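Local coordinates for regulatory protein of LacI family (Chloroflexus aggregans, PDB 3BBL) that probably regulates transcription as a LacI-family DNA-binding repressor or activator, its periplasmic-binding-protein-like core presumably sensing a small effector molecule, at residues 25-39 and 243-255. Numbering follows the deposited sequence.
Sequences QFLSSMVREAGAVNY and IAEAGRKCIELLV
Ala244 O is gripped by two donors, one from each helix. Ser29 OG donates to it at 2.6 Å, and Arg248 N at 3.0 Å within its own helix. The hydroxyl reaches across because OG stands anti to the backbone N of Ser29 (chi1 177°). With no side chain at Gly247, the backbones come close: the CA atoms of Phe26 and Gly247 are 5.0 Å apart. The Phe26 ring is a knob set among Ile243, Ala246, Gly247 and Cys250, with Cys250 SG at its edge. Ile251 CG1 packs on Met30 CB at 3.6 Å, and its CG2 branch reaches Ala34. Val255 CG2 makes a CH-pi contact over the Tyr39 ring, and Tyr39 OH hydrogen-bonds to Glu259. Glu33 bends at chi2 (-60°), and its carboxylate crosses Arg248, with Glu33 CD 3.3 Å from Arg248 CG. Their charged ends do not meet; Arg248 NH1 bonds weakly to Glu252 OE1 (3.4 Å), in a network with Glu245 and Lys249. With an alanine here, Arg248 CG and CD would probably lose the carboxylate's cover, leaving a gap beside the helix. Helix 243-258 returns late in the chain to pack beside helix 23-36 on parallel strands 6-9, 67-70 and 90-93, consistent with the N-terminal subdomain of a LacI-family core, whose chain crosses between two subdomains.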
# COMPACT_ATOMS: atom_id res chain seq x y z
N GLN A 25 2.65 5.78 4.39
CA GLN A 25 2.91 6.20 5.77
C GLN A 25 4.07 7.20 5.85
O GLN A 25 3.97 8.24 6.49
CB GLN A 25 3.24 5.01 6.66
CG GLN A 25 2.12 4.03 6.91
CD GLN A 25 2.55 2.86 7.78
OE1 GLN A 25 3.47 2.12 7.42
NE2 GLN A 25 1.89 2.69 8.92
N PHE A 26 5.16 6.85 5.19
CA PHE A 26 6.37 7.65 5.19
C PHE A 26 6.23 9.01 4.49
O PHE A 26 6.51 10.05 5.09
CB PHE A 26 7.50 6.86 4.53
CG PHE A 26 8.86 7.39 4.82
CD1 PHE A 26 9.36 7.39 6.12
CD2 PHE A 26 9.66 7.89 3.79
CE1 PHE A 26 10.64 7.88 6.40
CE2 PHE A 26 10.94 8.38 4.06
CZ PHE A 26 11.43 8.38 5.37
N LEU A 27 5.80 9.00 3.23
CA LEU A 27 5.65 10.23 2.48
C LEU A 27 4.55 11.14 3.02
O LEU A 27 4.73 12.35 3.13
CB LEU A 27 5.41 9.93 1.00
CG LEU A 27 5.33 11.14 0.06
CD1 LEU A 27 6.59 12.00 0.17
CD2 LEU A 27 5.14 10.66 -1.36
N SER A 28 3.40 10.56 3.36
CA SER A 28 2.30 11.36 3.90
C SER A 28 2.80 12.10 5.13
O SER A 28 2.60 13.30 5.29
CB SER A 28 1.11 10.49 4.28
OG SER A 28 0.50 9.94 3.12
N SER A 29 3.47 11.35 6.01
CA SER A 29 4.01 11.91 7.23
C SER A 29 5.02 13.03 6.95
O SER A 29 4.98 14.07 7.61
CB SER A 29 4.67 10.81 8.05
OG SER A 29 5.27 11.34 9.21
N MSE A 30 5.91 12.83 5.99
CA MSE A 30 6.89 13.86 5.66
C MSE A 30 6.21 15.10 5.09
O MSE A 30 6.51 16.22 5.50
CB MSE A 30 7.95 13.34 4.68
CG MSE A 30 8.87 12.33 5.32
SE MSE A 30 10.62 12.11 4.40
CE MSE A 30 9.90 11.48 2.72
N VAL A 31 5.27 14.89 4.18
CA VAL A 31 4.56 16.01 3.57
C VAL A 31 3.86 16.88 4.59
O VAL A 31 3.91 18.10 4.51
CB VAL A 31 3.53 15.51 2.54
CG1 VAL A 31 2.63 16.66 2.10
CG2 VAL A 31 4.25 14.92 1.34
N ARG A 32 3.21 16.26 5.57
CA ARG A 32 2.50 17.01 6.60
C ARG A 32 3.44 17.70 7.57
O ARG A 32 3.16 18.80 8.05
CB ARG A 32 1.55 16.09 7.37
CG ARG A 32 0.43 15.57 6.51
CD ARG A 32 -0.67 14.95 7.34
NE ARG A 32 -1.95 15.24 6.73
CZ ARG A 32 -2.55 16.43 6.76
NH1 ARG A 32 -1.99 17.45 7.39
NH2 ARG A 32 -3.69 16.61 6.12
N GLU A 33 4.55 17.05 7.88
CA GLU A 33 5.55 17.61 8.79
C GLU A 33 6.27 18.78 8.14
O GLU A 33 6.47 19.81 8.77
CB GLU A 33 6.56 16.54 9.19
CG GLU A 33 6.10 15.70 10.36
CD GLU A 33 5.87 16.55 11.60
OE1 GLU A 33 6.80 17.31 11.98
OE2 GLU A 33 4.76 16.46 12.18
N ALA A 34 6.68 18.59 6.89
CA ALA A 34 7.36 19.64 6.15
C ALA A 34 6.43 20.84 6.07
O ALA A 34 6.81 21.96 6.41
CB ALA A 34 7.72 19.15 4.76
N GLY A 35 5.20 20.59 5.63
CA GLY A 35 4.21 21.65 5.51
C GLY A 35 4.07 22.49 6.77
O GLY A 35 3.95 23.71 6.69
N ALA A 36 4.08 21.84 7.92
CA ALA A 36 3.94 22.55 9.19
C ALA A 36 5.05 23.58 9.41
O ALA A 36 4.84 24.58 10.08
CB ALA A 36 3.90 21.57 10.35
N VAL A 37 6.23 23.32 8.85
CA VAL A 37 7.34 24.26 8.98
C VAL A 37 7.63 24.93 7.64
O VAL A 37 8.76 25.33 7.37
CB VAL A 37 8.62 23.56 9.50
CG1 VAL A 37 8.41 23.07 10.92
CG2 VAL A 37 9.00 22.40 8.58
N ASN A 38 6.60 25.02 6.81
CA ASN A 38 6.68 25.65 5.50
C ASN A 38 7.61 25.04 4.45
O ASN A 38 8.14 25.74 3.60
CB ASN A 38 7.03 27.13 5.66
CG ASN A 38 5.96 27.89 6.41
OD1 ASN A 38 4.82 27.98 5.96
ND2 ASN A 38 6.31 28.43 7.57
N TYR A 39 7.80 23.73 4.51
CA TYR A 39 8.64 23.07 3.52
C TYR A 39 7.77 22.15 2.66
O TYR A 39 6.68 21.77 3.06
CB TYR A 39 9.75 22.26 4.18
CG TYR A 39 10.98 23.05 4.59
CD1 TYR A 39 10.98 23.83 5.74
CD2 TYR A 39 12.15 22.99 3.83
CE1 TYR A 39 12.11 24.54 6.13
CE2 TYR A 39 13.29 23.70 4.21
CZ TYR A 39 13.27 24.47 5.36
OH TYR A 39 14.39 25.17 5.74
N ILE A 243 6.84 3.91 10.99
CA ILE A 243 7.17 4.59 9.74
C ILE A 243 6.77 6.06 9.72
O ILE A 243 7.51 6.89 9.21
CB ILE A 243 6.52 3.85 8.54
CG1 ILE A 243 6.96 2.38 8.55
CG2 ILE A 243 6.91 4.52 7.22
CD1 ILE A 243 8.48 2.19 8.64
N ALA A 244 5.60 6.38 10.27
CA ALA A 244 5.16 7.77 10.29
C ALA A 244 6.13 8.60 11.14
O ALA A 244 6.58 9.66 10.71
CB ALA A 244 3.74 7.87 10.85
N GLU A 245 6.45 8.10 12.33
CA GLU A 245 7.37 8.81 13.21
C GLU A 245 8.73 8.98 12.55
O GLU A 245 9.37 10.03 12.66
CB GLU A 245 7.51 8.08 14.55
CG GLU A 245 8.54 8.69 15.48
CD GLU A 245 8.60 8.03 16.86
OE1 GLU A 245 8.42 6.78 16.94
OE2 GLU A 245 8.83 8.74 17.86
N ALA A 246 9.19 7.94 11.86
CA ALA A 246 10.47 8.01 11.18
C ALA A 246 10.43 9.10 10.11
O ALA A 246 11.41 9.80 9.89
CB ALA A 246 10.79 6.66 10.55
N GLY A 247 9.28 9.23 9.46
CA GLY A 247 9.14 10.25 8.43
C GLY A 247 9.26 11.62 9.06
O GLY A 247 9.99 12.47 8.58
N ARG A 248 8.54 11.82 10.15
CA ARG A 248 8.55 13.09 10.86
C ARG A 248 9.96 13.42 11.34
O ARG A 248 10.40 14.56 11.24
CB ARG A 248 7.58 13.02 12.05
CG ARG A 248 7.67 14.20 13.01
CD ARG A 248 6.56 14.19 14.04
NE ARG A 248 6.68 13.10 15.02
CZ ARG A 248 7.62 13.03 15.96
NH1 ARG A 248 8.54 13.99 16.07
NH2 ARG A 248 7.63 12.00 16.80
N LYS A 249 10.67 12.42 11.86
CA LYS A 249 12.02 12.62 12.36
C LYS A 249 13.01 12.97 11.25
O LYS A 249 13.95 13.73 11.47
CB LYS A 249 12.51 11.38 13.11
CG LYS A 249 11.89 11.18 14.49
CD LYS A 249 12.22 12.34 15.42
CE LYS A 249 12.06 11.96 16.89
NZ LYS A 249 10.70 11.46 17.22
N CYS A 250 12.81 12.42 10.07
CA CYS A 250 13.71 12.71 8.96
C CYS A 250 13.60 14.18 8.59
O CYS A 250 14.60 14.90 8.54
CB CYS A 250 13.37 11.85 7.74
SG CYS A 250 14.02 10.17 7.82
N ILE A 251 12.38 14.63 8.32
CA ILE A 251 12.14 16.02 7.95
C ILE A 251 12.66 16.95 9.04
O ILE A 251 13.38 17.91 8.77
CB ILE A 251 10.63 16.28 7.76
CG1 ILE A 251 10.13 15.53 6.52
CG2 ILE A 251 10.36 17.77 7.62
CD1 ILE A 251 10.76 15.98 5.22
N GLU A 252 12.31 16.63 10.27
CA GLU A 252 12.70 17.41 11.44
C GLU A 252 14.21 17.55 11.58
O GLU A 252 14.71 18.61 11.95
CB GLU A 252 12.12 16.74 12.67
CG GLU A 252 12.17 17.55 13.93
CD GLU A 252 11.36 16.89 15.03
OE1 GLU A 252 10.14 16.71 14.84
OE2 GLU A 252 11.96 16.56 16.07
N LEU A 253 14.94 16.49 11.29
CA LEU A 253 16.39 16.50 11.41
C LEU A 253 17.05 17.21 10.23
O LEU A 253 18.03 17.93 10.40
CB LEU A 253 16.92 15.07 11.51
CG LEU A 253 18.44 14.88 11.61
CD1 LEU A 253 18.98 15.63 12.81
CD2 LEU A 253 18.76 13.39 11.73
N LEU A 254 16.51 17.01 9.04
CA LEU A 254 17.06 17.63 7.84
C LEU A 254 16.81 19.13 7.83
O LEU A 254 17.66 19.91 7.42
CB LEU A 254 16.46 16.99 6.59
CG LEU A 254 17.00 17.55 5.26
CD1 LEU A 254 18.52 17.37 5.21
CD2 LEU A 254 16.34 16.83 4.10
N VAL A 255 15.63 19.54 8.28
CA VAL A 255 15.29 20.96 8.32
C VAL A 255 16.25 21.68 9.27
O VAL A 255 16.66 22.81 8.99
CB VAL A 255 13.83 21.19 8.80
CG1 VAL A 255 13.59 22.67 9.05
CG2 VAL A 255 12.86 20.68 7.74